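Local coordinates for protein transport protein SECE2 (Mycobacterium tuberculosis, PDB 3ONR) that binds calcium ions as a hollow, spherical homododecamer of the dodecin family and may also sequester other small ligands, at the interface of chains A and B. Residues are numbered along the deposited sequence; one frame, centred on the assembly and turned at random. Chains: chain A/B, Protein transport protein SECE2.

Contact 1: the interface of chains A and B. Residues chain A 18, 44-46; chain B 18, 22, 41, 44, 58.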
# COMPACT_ATOMS: atom_id res chain seq x y z
N TRP A 18 -19.63 -12.68 -7.05
CA TRP A 18 -19.06 -11.30 -7.15
C TRP A 18 -19.28 -10.77 -8.59
O TRP A 18 -19.46 -9.56 -8.79
CB TRP A 18 -17.57 -11.31 -6.78
CG TRP A 18 -17.40 -11.33 -5.27
CD1 TRP A 18 -17.86 -10.39 -4.38
CD2 TRP A 18 -16.72 -12.30 -4.51
NE1 TRP A 18 -17.51 -10.72 -3.09
CE2 TRP A 18 -16.83 -11.91 -3.14
CE3 TRP A 18 -16.07 -13.52 -4.83
CZ2 TRP A 18 -16.32 -12.68 -2.10
CZ3 TRP A 18 -15.53 -14.28 -3.74
CH2 TRP A 18 -15.63 -13.81 -2.42
N GLN A 44 -13.54 -6.73 -2.25
CA GLN A 44 -14.63 -7.71 -2.23
C GLN A 44 -14.79 -8.18 -0.78
O GLN A 44 -13.84 -8.22 0.05
CB GLN A 44 -14.25 -8.94 -3.09
CG GLN A 44 -14.21 -8.62 -4.57
CD GLN A 44 -13.54 -9.69 -5.36
OE1 GLN A 44 -14.19 -10.46 -6.08
NE2 GLN A 44 -12.24 -9.81 -5.16
N ASP A 45 -16.03 -8.44 -0.47
CA ASP A 45 -16.32 -9.02 0.83
C ASP A 45 -17.57 -9.88 0.75
O ASP A 45 -18.21 -10.02 -0.32
CB ASP A 45 -16.32 -7.99 2.00
CG ASP A 45 -17.57 -7.06 2.01
OD1 ASP A 45 -17.54 -6.03 2.76
OD2 ASP A 45 -18.55 -7.42 1.35
N MET A 46 -17.88 -10.48 1.88
CA MET A 46 -19.16 -11.15 2.06
C MET A 46 -19.82 -10.70 3.36
O MET A 46 -19.16 -10.56 4.40
CB MET A 46 -19.02 -12.66 2.09
CG MET A 46 -18.43 -13.21 0.83
SD MET A 46 -17.44 -14.65 1.29
CE MET A 46 -18.71 -15.76 1.55
N TRP B 18 -13.97 -19.04 -6.59
CA TRP B 18 -13.56 -18.30 -5.44
C TRP B 18 -14.77 -18.13 -4.48
O TRP B 18 -14.60 -18.11 -3.25
CB TRP B 18 -12.95 -16.92 -5.83
CG TRP B 18 -11.51 -17.06 -6.24
CD1 TRP B 18 -10.50 -17.59 -5.48
CD2 TRP B 18 -10.95 -16.75 -7.51
NE1 TRP B 18 -9.32 -17.60 -6.23
CE2 TRP B 18 -9.58 -17.05 -7.46
CE3 TRP B 18 -11.46 -16.10 -8.67
CZ2 TRP B 18 -8.71 -16.83 -8.57
CZ3 TRP B 18 -10.60 -15.91 -9.77
CH2 TRP B 18 -9.26 -16.25 -9.70
N ALA B 22 -14.73 -19.44 -0.66
CA ALA B 22 -15.01 -18.45 0.39
C ALA B 22 -16.17 -18.94 1.27
O ALA B 22 -16.09 -18.86 2.52
CB ALA B 22 -15.36 -17.06 -0.28
N VAL B 41 -12.30 -10.11 1.72
CA VAL B 41 -11.31 -10.80 0.90
C VAL B 41 -9.97 -10.07 1.01
O VAL B 41 -9.82 -8.86 0.69
CB VAL B 41 -11.80 -10.88 -0.60
CG1 VAL B 41 -10.67 -11.53 -1.53
CG2 VAL B 41 -13.09 -11.71 -0.65
N GLN B 44 -6.45 -13.55 -3.44
CA GLN B 44 -6.97 -14.71 -4.21
C GLN B 44 -5.77 -15.28 -5.00
O GLN B 44 -4.90 -14.51 -5.48
CB GLN B 44 -8.00 -14.22 -5.23
CG GLN B 44 -9.29 -13.86 -4.52
CD GLN B 44 -10.30 -13.19 -5.40
OE1 GLN B 44 -11.35 -13.73 -5.70
NE2 GLN B 44 -10.02 -12.00 -5.73
N ILE B 58 -8.71 -18.61 -1.64
CA ILE B 58 -9.11 -17.26 -1.25
C ILE B 58 -8.79 -17.08 0.25
O ILE B 58 -9.10 -17.98 1.06
CB ILE B 58 -10.56 -16.97 -1.60
CG1 ILE B 58 -10.78 -15.47 -1.40
CG2 ILE B 58 -11.56 -17.90 -0.84
CD1 ILE B 58 -12.15 -15.05 -1.98
O HOH W 1 -10.88 -7.29 -1.35
O HOH W 2 -13.11 -12.64 -7.48

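Contact 2: the interface of chains A and B. Residues chain A 45-48, 57; chain B 37-40.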
# COMPACT_ATOMS: atom_id res chain seq x y z
N ASP A 45 -16.03 -8.44 -0.47
CA ASP A 45 -16.32 -9.02 0.83
C ASP A 45 -17.57 -9.88 0.75
O ASP A 45 -18.21 -10.02 -0.32
CB ASP A 45 -16.32 -7.99 2.00
CG ASP A 45 -17.57 -7.06 2.01
OD1 ASP A 45 -17.54 -6.03 2.76
OD2 ASP A 45 -18.55 -7.42 1.35
N MET A 46 -17.88 -10.48 1.88
CA MET A 46 -19.16 -11.15 2.06
C MET A 46 -19.82 -10.70 3.36
O MET A 46 -19.16 -10.56 4.40
CB MET A 46 -19.02 -12.66 2.09
CG MET A 46 -18.43 -13.21 0.83
SD MET A 46 -17.44 -14.65 1.29
CE MET A 46 -18.71 -15.76 1.55
N ALA A 47 -21.12 -10.44 3.28
CA ALA A 47 -21.92 -10.28 4.47
C ALA A 47 -22.62 -11.57 4.77
O ALA A 47 -23.04 -12.30 3.86
CB ALA A 47 -22.92 -9.15 4.27
N VAL A 48 -22.70 -11.91 6.05
CA VAL A 48 -23.30 -13.17 6.45
C VAL A 48 -24.42 -12.83 7.45
O VAL A 48 -24.21 -11.99 8.34
CB VAL A 48 -22.23 -14.09 7.10
CG1 VAL A 48 -22.68 -15.56 6.99
CG2 VAL A 48 -20.90 -13.93 6.38
N ARG A 57 -20.32 -9.05 -1.93
CA ARG A 57 -20.39 -7.60 -2.15
C ARG A 57 -19.07 -7.14 -2.81
O ARG A 57 -17.99 -7.67 -2.53
CB ARG A 57 -20.54 -6.84 -0.82
CG ARG A 57 -21.76 -7.34 0.04
CD ARG A 57 -22.10 -6.37 1.19
NE ARG A 57 -21.00 -6.28 2.16
CZ ARG A 57 -21.10 -5.73 3.37
NH1 ARG A 57 -22.28 -5.24 3.79
NH2 ARG A 57 -20.00 -5.68 4.15
N ARG B 37 -20.30 -11.74 10.86
CA ARG B 37 -21.26 -10.90 10.13
C ARG B 37 -20.64 -10.44 8.79
O ARG B 37 -21.38 -10.20 7.84
CB ARG B 37 -21.68 -9.70 10.99
CG ARG B 37 -23.03 -9.87 11.76
CD ARG B 37 -23.62 -11.23 11.46
NE ARG B 37 -24.78 -11.60 12.25
CZ ARG B 37 -25.04 -12.84 12.67
NH1 ARG B 37 -26.14 -13.08 13.39
NH2 ARG B 37 -24.20 -13.85 12.40
N VAL B 38 -19.31 -10.36 8.73
CA VAL B 38 -18.56 -9.98 7.51
C VAL B 38 -17.22 -10.74 7.30
O VAL B 38 -16.52 -11.05 8.27
CB VAL B 38 -18.28 -8.46 7.53
CG1 VAL B 38 -17.45 -8.12 8.75
CG2 VAL B 38 -17.54 -7.99 6.27
N ALA B 39 -16.85 -11.01 6.05
CA ALA B 39 -15.58 -11.74 5.79
C ALA B 39 -14.99 -10.91 4.63
O ALA B 39 -15.63 -10.81 3.57
CB ALA B 39 -15.85 -13.10 5.32
N ARG B 40 -13.83 -10.28 4.85
CA ARG B 40 -13.26 -9.37 3.87
C ARG B 40 -12.28 -10.21 3.05
O ARG B 40 -11.52 -10.98 3.62
CB ARG B 40 -12.57 -8.20 4.67
CG ARG B 40 -11.76 -7.32 3.80
CD ARG B 40 -11.17 -6.12 4.52
NE ARG B 40 -12.13 -5.45 5.40
CZ ARG B 40 -11.75 -4.52 6.27
NH1 ARG B 40 -12.63 -3.92 7.06
NH2 ARG B 40 -10.46 -4.18 6.36

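Contact 1: the interface of chains A and B
Helix 18-32 and strand 38-48 of chain A meet the same two elements of chain B, joined there by strand 54-65. A:Trp18 leads with the far rim of its six-membered ring: CH2 meets the methyl CD1 of B:Ile58 tip to tip at 3.7 Å, and CZ2 lies against CG2 of B:Val41. That methyl stands anti to the carbonyl carbon of B:Val41 (chi1 175° for CG1) and also packs on CB of A:Gln44. NE1 of A:Trp18 helps hold the indole's rotation, donating nearly in the ring plane to the backbone O of A:Asp45 at 2.9 Å. Beside it the sulphur SD of A:Met46, on a chain bent at chi2 and chi3, rests on the methyl CB of B:Ala22 at 3.5 Å.

A:Gln44 and B:Gln44 cross at about a right angle, their amide planes 62° apart. OE1 of each Gln44 sits 3.3 Å above the indole plane of Trp18 in its own chain, towards the rim, and water 2 joins the two OE1 atoms. The NE2 atoms of A:Gln44 and B:Gln44 come within 3.2 Å, two donors with no acceptor between them, so this is not a hydrogen bond as modelled; one amide may be turned over. N of B:Val41 donates to O of A:Gln44, and water 1 links A:Gln44 N with B:Val41 O. The cluster lies where the helix start packs over the middle of strand 38-48, at a subunit seam of the dodecamer.

Contact 2: the interface of chains A and B
An antiparallel beta pairing between subunits makes this contact: the end of strand 38-48 in chain A runs against the start of the same strand in chain B, with A:Met46 opposite B:Ala39 and A:Ala47 opposite B:Val38. A:Met46 and B:Ala39 exchange a pair of backbone hydrogen bonds, N of A:Met46 to O of B:Ala39 at 2.8 Å and N of B:Ala39 to O of A:Met46 at 2.9 Å. Farther along, N of A:Val48 donates to O of B:Arg37 at 2.8 Å, as the pairing reaches the loop before the strand of chain B.

The side chains add a second layer at one end. A:Asp45 has its carboxylate carbon CG between the backbone N and the carbonyl carbon (chi1 73°), and A:Arg57 from strand 54-65 of the same chain grips that carboxylate side-on with two nitrogens. NE of A:Arg57 forms a nearly straight salt bridge to OD2 of A:Asp45 at 2.8 Å, approaching on the syn side, while NH2 bonds to OD1 from above the carboxylate plane. A bond to each oxygen should hold the carboxylate's rotation, and the methyl CB of A:Ala47 lies 3.8 Å above one face of the A:Arg57 guanidinium, towards its rim.

Chain B answers with carbon. CG2 of B:Val38 lies 4.0 Å from NH2 of A:Arg57 and equally close to OD1 of A:Asp45; the B:Val38 and A:Arg57 side chains cross at about a right angle. CB of A:Asp45 packs on CA of B:Arg40. At the opposite end, CD of B:Arg37 is modelled eclipsed with CA (chi2 0°), an unlikely torsion that makes its placement doubtful; as built, this methylene CD of B:Arg37 comes to 3.3 Å from the backbone O of A:Val48.

The C-alpha centres of contact 1 and contact 2 lie about 8 Å apart, and both include A:Asp45 and A:Met46. Strand 38-48 of each chain runs through both, so the two are neighbouring stretches of one continuous subunit seam. A:Asp45 turns its backbone carbonyl to contact 1 and its carboxylate to contact 2. A:Met46 likewise gives its sulphur to the first and its backbone to the second. The main-chain pairing of contact 2 carries on into contact 1 with the B:Val41 to A:Gln44 bond, where side-chain packing takes over. Repeated around the homododecamer, such seams would help close the hollow shell.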